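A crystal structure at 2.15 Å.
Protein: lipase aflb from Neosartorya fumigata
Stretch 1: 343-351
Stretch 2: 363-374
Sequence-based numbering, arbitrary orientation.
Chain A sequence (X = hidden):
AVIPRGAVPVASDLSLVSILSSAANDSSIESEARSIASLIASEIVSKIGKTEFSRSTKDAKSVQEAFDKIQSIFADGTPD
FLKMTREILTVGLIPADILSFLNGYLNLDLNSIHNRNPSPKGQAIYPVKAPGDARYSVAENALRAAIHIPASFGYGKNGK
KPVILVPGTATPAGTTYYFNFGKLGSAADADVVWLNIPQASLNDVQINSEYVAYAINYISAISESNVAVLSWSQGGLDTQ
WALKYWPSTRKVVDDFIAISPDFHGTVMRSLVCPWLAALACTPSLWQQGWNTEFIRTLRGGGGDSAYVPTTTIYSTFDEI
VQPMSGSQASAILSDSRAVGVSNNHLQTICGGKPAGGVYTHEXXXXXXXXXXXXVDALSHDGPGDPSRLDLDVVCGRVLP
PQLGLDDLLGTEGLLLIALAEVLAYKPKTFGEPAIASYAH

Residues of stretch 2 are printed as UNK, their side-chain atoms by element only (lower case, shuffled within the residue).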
# COMPACT_ATOMS: atom_id res chain seq x y z
N ASN A 343 -16.77 -3.67 -4.37
CA ASN A 343 -16.21 -3.71 -3.01
C ASN A 343 -16.11 -5.16 -2.65
O ASN A 343 -17.12 -5.83 -2.43
CB ASN A 343 -17.05 -2.89 -2.04
CG ASN A 343 -17.02 -1.41 -2.36
OD1 ASN A 343 -15.97 -0.77 -2.32
ND2 ASN A 343 -18.15 -0.86 -2.70
N ASN A 344 -14.89 -5.67 -2.70
CA ASN A 344 -14.60 -7.09 -2.60
C ASN A 344 -14.01 -7.52 -1.27
O ASN A 344 -12.81 -7.41 -1.03
CB ASN A 344 -13.72 -7.51 -3.79
CG ASN A 344 -14.31 -7.05 -5.12
OD1 ASN A 344 -15.22 -7.67 -5.67
ND2 ASN A 344 -13.82 -5.93 -5.64
N HIS A 345 -14.89 -8.05 -0.40
CA HIS A 345 -14.55 -8.56 0.93
C HIS A 345 -14.19 -10.03 0.77
O HIS A 345 -15.04 -10.83 0.37
CB HIS A 345 -15.73 -8.37 1.89
CG HIS A 345 -15.46 -8.81 3.29
ND1 HIS A 345 -16.31 -9.67 3.96
CD2 HIS A 345 -14.45 -8.47 4.12
CE1 HIS A 345 -15.81 -9.82 5.17
NE2 HIS A 345 -14.68 -9.11 5.31
N LEU A 346 -12.92 -10.39 1.04
CA LEU A 346 -12.41 -11.76 0.89
C LEU A 346 -13.27 -12.82 1.55
O LEU A 346 -13.58 -13.83 0.92
CB LEU A 346 -10.95 -11.90 1.40
CG LEU A 346 -9.87 -10.99 0.82
CD1 LEU A 346 -8.52 -11.38 1.39
CD2 LEU A 346 -9.81 -11.08 -0.69
N GLN A 347 -13.64 -12.59 2.82
CA GLN A 347 -14.41 -13.51 3.66
C GLN A 347 -15.89 -13.63 3.27
O GLN A 347 -16.58 -14.51 3.78
CB GLN A 347 -14.24 -13.17 5.16
CG GLN A 347 -12.81 -13.40 5.70
CD GLN A 347 -11.79 -12.39 5.21
OE1 GLN A 347 -12.11 -11.23 4.91
NE2 GLN A 347 -10.53 -12.80 5.12
N THR A 348 -16.36 -12.79 2.33
CA THR A 348 -17.72 -12.87 1.80
C THR A 348 -17.66 -13.68 0.50
O THR A 348 -18.31 -14.72 0.40
CB THR A 348 -18.34 -11.47 1.59
OG1 THR A 348 -18.53 -10.85 2.86
CG2 THR A 348 -19.68 -11.52 0.86
N ILE A 349 -16.89 -13.19 -0.50
CA ILE A 349 -16.74 -13.82 -1.82
C ILE A 349 -16.17 -15.24 -1.71
O ILE A 349 -16.69 -16.14 -2.37
CB ILE A 349 -15.93 -12.91 -2.79
CG1 ILE A 349 -16.63 -11.54 -2.97
CG2 ILE A 349 -15.70 -13.60 -4.15
CD1 ILE A 349 -15.73 -10.46 -3.45
N CYS A 350 -15.14 -15.44 -0.86
CA CYS A 350 -14.51 -16.75 -0.66
C CYS A 350 -14.76 -17.29 0.76
O CYS A 350 -13.87 -17.92 1.33
CB CYS A 350 -13.02 -16.70 -1.00
SG CYS A 350 -12.66 -16.38 -2.74
N GLY A 351 -15.96 -17.06 1.29
CA GLY A 351 -16.37 -17.52 2.62
C GLY A 351 -16.22 -19.01 2.80
O GLY A 351 -16.70 -19.79 1.97
N UNK A 363 -1.14 -9.05 3.63
CA UNK A 363 -1.52 -10.34 3.05
C UNK A 363 -2.43 -10.30 1.85
O UNK A 363 -2.38 -11.20 1.01
N UNK A 364 -3.28 -9.26 1.73
CA UNK A 364 -4.18 -9.12 0.58
C UNK A 364 -3.35 -8.96 -0.73
O UNK A 364 -3.81 -9.39 -1.79
c UNK A 364 -6.00 -8.21 2.12
c UNK A 364 -6.31 -8.05 -0.36
c UNK A 364 -5.29 -8.03 0.78
N UNK A 365 -2.10 -8.45 -0.63
CA UNK A 365 -1.18 -8.31 -1.77
C UNK A 365 -0.82 -9.67 -2.42
O UNK A 365 -0.47 -9.71 -3.60
c UNK A 365 -0.04 -6.09 -0.98
c UNK A 365 -0.32 -5.22 -2.21
c UNK A 365 1.19 -5.61 -0.22
c UNK A 365 0.10 -7.57 -1.37
N UNK A 366 -0.90 -10.76 -1.65
CA UNK A 366 -0.62 -12.09 -2.17
C UNK A 366 -1.87 -12.98 -2.19
O UNK A 366 -1.76 -14.20 -2.34
o UNK A 366 0.35 -13.35 4.20
c UNK A 366 0.42 -13.22 2.83
c UNK A 366 1.38 -12.22 0.87
c UNK A 366 -0.41 -13.78 0.64
c UNK A 366 0.50 -12.90 0.05
c UNK A 366 1.34 -12.36 2.26
c UNK A 366 -0.47 -13.92 2.03
c UNK A 366 0.58 -12.77 -1.46
N UNK A 367 -3.07 -12.38 -2.06
CA UNK A 367 -4.32 -13.13 -2.07
C UNK A 367 -4.74 -13.52 -3.51
O UNK A 367 -4.73 -12.66 -4.40
c UNK A 367 -5.44 -12.36 -1.35
o UNK A 367 -7.53 -13.08 -2.23
c UNK A 367 -6.72 -13.14 -1.30
n UNK A 367 -6.92 -13.91 -0.25
N UNK A 368 -5.11 -14.80 -3.77
CA UNK A 368 -5.47 -15.21 -5.14
C UNK A 368 -6.70 -14.52 -5.72
O UNK A 368 -6.71 -14.25 -6.92
c UNK A 368 -5.87 -16.99 -3.62
c UNK A 368 -5.15 -15.96 -2.84
c UNK A 368 -5.65 -16.72 -5.04
N UNK A 369 -7.70 -14.22 -4.88
CA UNK A 369 -8.91 -13.50 -5.31
C UNK A 369 -8.55 -12.05 -5.66
O UNK A 369 -9.02 -11.55 -6.68
c UNK A 369 -12.17 -12.65 -3.28
c UNK A 369 -10.03 -13.57 -4.25
c UNK A 369 -12.13 -13.43 -5.69
c UNK A 369 -11.33 -12.80 -4.54
N UNK A 370 -7.67 -11.40 -4.85
CA UNK A 370 -7.21 -10.03 -5.11
C UNK A 370 -6.58 -9.94 -6.51
O UNK A 370 -6.92 -9.03 -7.27
c UNK A 370 -6.20 -9.60 -4.05
N UNK A 371 -5.72 -10.91 -6.86
CA UNK A 371 -5.05 -11.03 -8.16
C UNK A 371 -6.03 -11.29 -9.30
O UNK A 371 -5.94 -10.61 -10.32
c UNK A 371 -2.70 -11.62 -7.54
n UNK A 371 -1.17 -10.82 -6.11
c UNK A 371 -2.45 -11.29 -6.24
c UNK A 371 -3.98 -12.12 -8.11
c UNK A 371 -1.50 -11.33 -8.27
c UNK A 371 -1.13 -11.44 -9.63
c UNK A 371 0.15 -11.07 -10.00
c UNK A 371 -0.55 -10.85 -7.34
c UNK A 371 0.74 -10.46 -7.73
c UNK A 371 1.07 -10.57 -9.06
N UNK A 372 -6.96 -12.24 -9.11
CA UNK A 372 -7.97 -12.58 -10.11
C UNK A 372 -8.88 -11.38 -10.39
O UNK A 372 -9.24 -11.14 -11.54
c UNK A 372 -8.79 -13.78 -9.64
N UNK A 373 -9.19 -10.58 -9.35
CA UNK A 373 -10.00 -9.37 -9.50
C UNK A 373 -9.22 -8.27 -10.21
O UNK A 373 -9.80 -7.56 -11.03
c UNK A 373 -10.53 -8.87 -8.15
c UNK A 373 -11.68 -9.68 -7.56
c UNK A 373 -13.02 -9.40 -8.27
c UNK A 373 -11.77 -9.45 -6.08
N UNK A 374 -7.91 -8.15 -9.92
CA UNK A 374 -7.04 -7.16 -10.56
C UNK A 374 -6.96 -7.44 -12.07
O UNK A 374 -7.11 -6.52 -12.87
c UNK A 374 -5.65 -7.19 -9.94

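Position 363 has backbone atoms and nothing beyond CA, so it is Gly 363. It opens a short 3-10 segment that runs to position 365.

Position 364 carries three carbons, one attached to CA and bearing the other two. Branching at the first carbon, with no oxygen, defines Val 364. Its CA-to-CB bond points toward stretch 1, and CG2 lies 4.1 Å from Leu 346 CD1.

Position 365 has four carbons forked at the second, the pattern of leucine. Leu 365 adopts chi1 m and chi2 t, and its side chain is out of reach of stretch 1.

At position 366 one carbon leads to a six-carbon ring bearing an oxygen, which identifies Tyr 366. Its backbone N donates to Gly 363 O at 3.1 Å, while the ring lies out of reach of stretch 1 and its hydroxyl is hydrogen-bonded elsewhere in the structure.

Position 367 has two carbons, the second carrying one oxygen and one nitrogen: a short amide, hence Asn 367. OD1 is 3.4 Å from Leu 346 CD2, a van der Waals contact, since the methyl has no polar hydrogen to donate. The same oxygen caps the following helix. Asn 367 OD1 accepts from the backbone N of position 370 at 3.1 Å. Asn 367 OD1 also accepts, weakly, from the backbone N of position 369 at 2.9 Å, where the N-H...acceptor angle is just 124°.

Position 368 has three carbons closing a ring onto its own backbone N, so it is Pro 368. It begins the helix, and its CA-to-CB bond points sideways.

Position 369 again shows four carbons forked at the second. Leu 369 has chi1 t and chi2 p, and its CD2 is 3.8 Å from each of Leu 346 CD2, Ile 349 CG2 and Cys 350 SG.

A single carbon at position 370 gives Ala 370; its CA-to-CB bond points sideways, and CB is 5.1 Å from Leu 346 CD2.

Position 371 has one carbon followed by fused five- and six-membered rings containing one nitrogen, the indole of Trp 371. NE1 donates to Leu 365 O at 2.8 Å with an angle of 162°, tying the helix to the preceding 3-10 segment.

Position 372 has one carbon and is Ala 372, out of reach of stretch 1.

Position 373 has four carbons forked at the second. Leu 373, with chi1 m and chi2 t, places CD1 3.6 Å from Asn 344 CB. Its N donates to Leu 369 O at 2.8 Å, so the two leucines are one helical turn apart and both point toward stretch 1.

Position 374, with one carbon, is Ala 374, out of reach.

The contact is side-chain packing, burying 367 Å² in total, with no hydrogen bond between the stretches. Leu 346 and Leu 369 form its center: their CA atoms are 7.3 Å apart, and they have the largest covered areas. Ile 349 and Cys 350 extend the packing around Leu 369, Val 364 and Asn 367 adjoin Leu 346, and Asn 344 meets Leu 373.

Stretch 2, residues 363-374: GVLYNPLAWALA
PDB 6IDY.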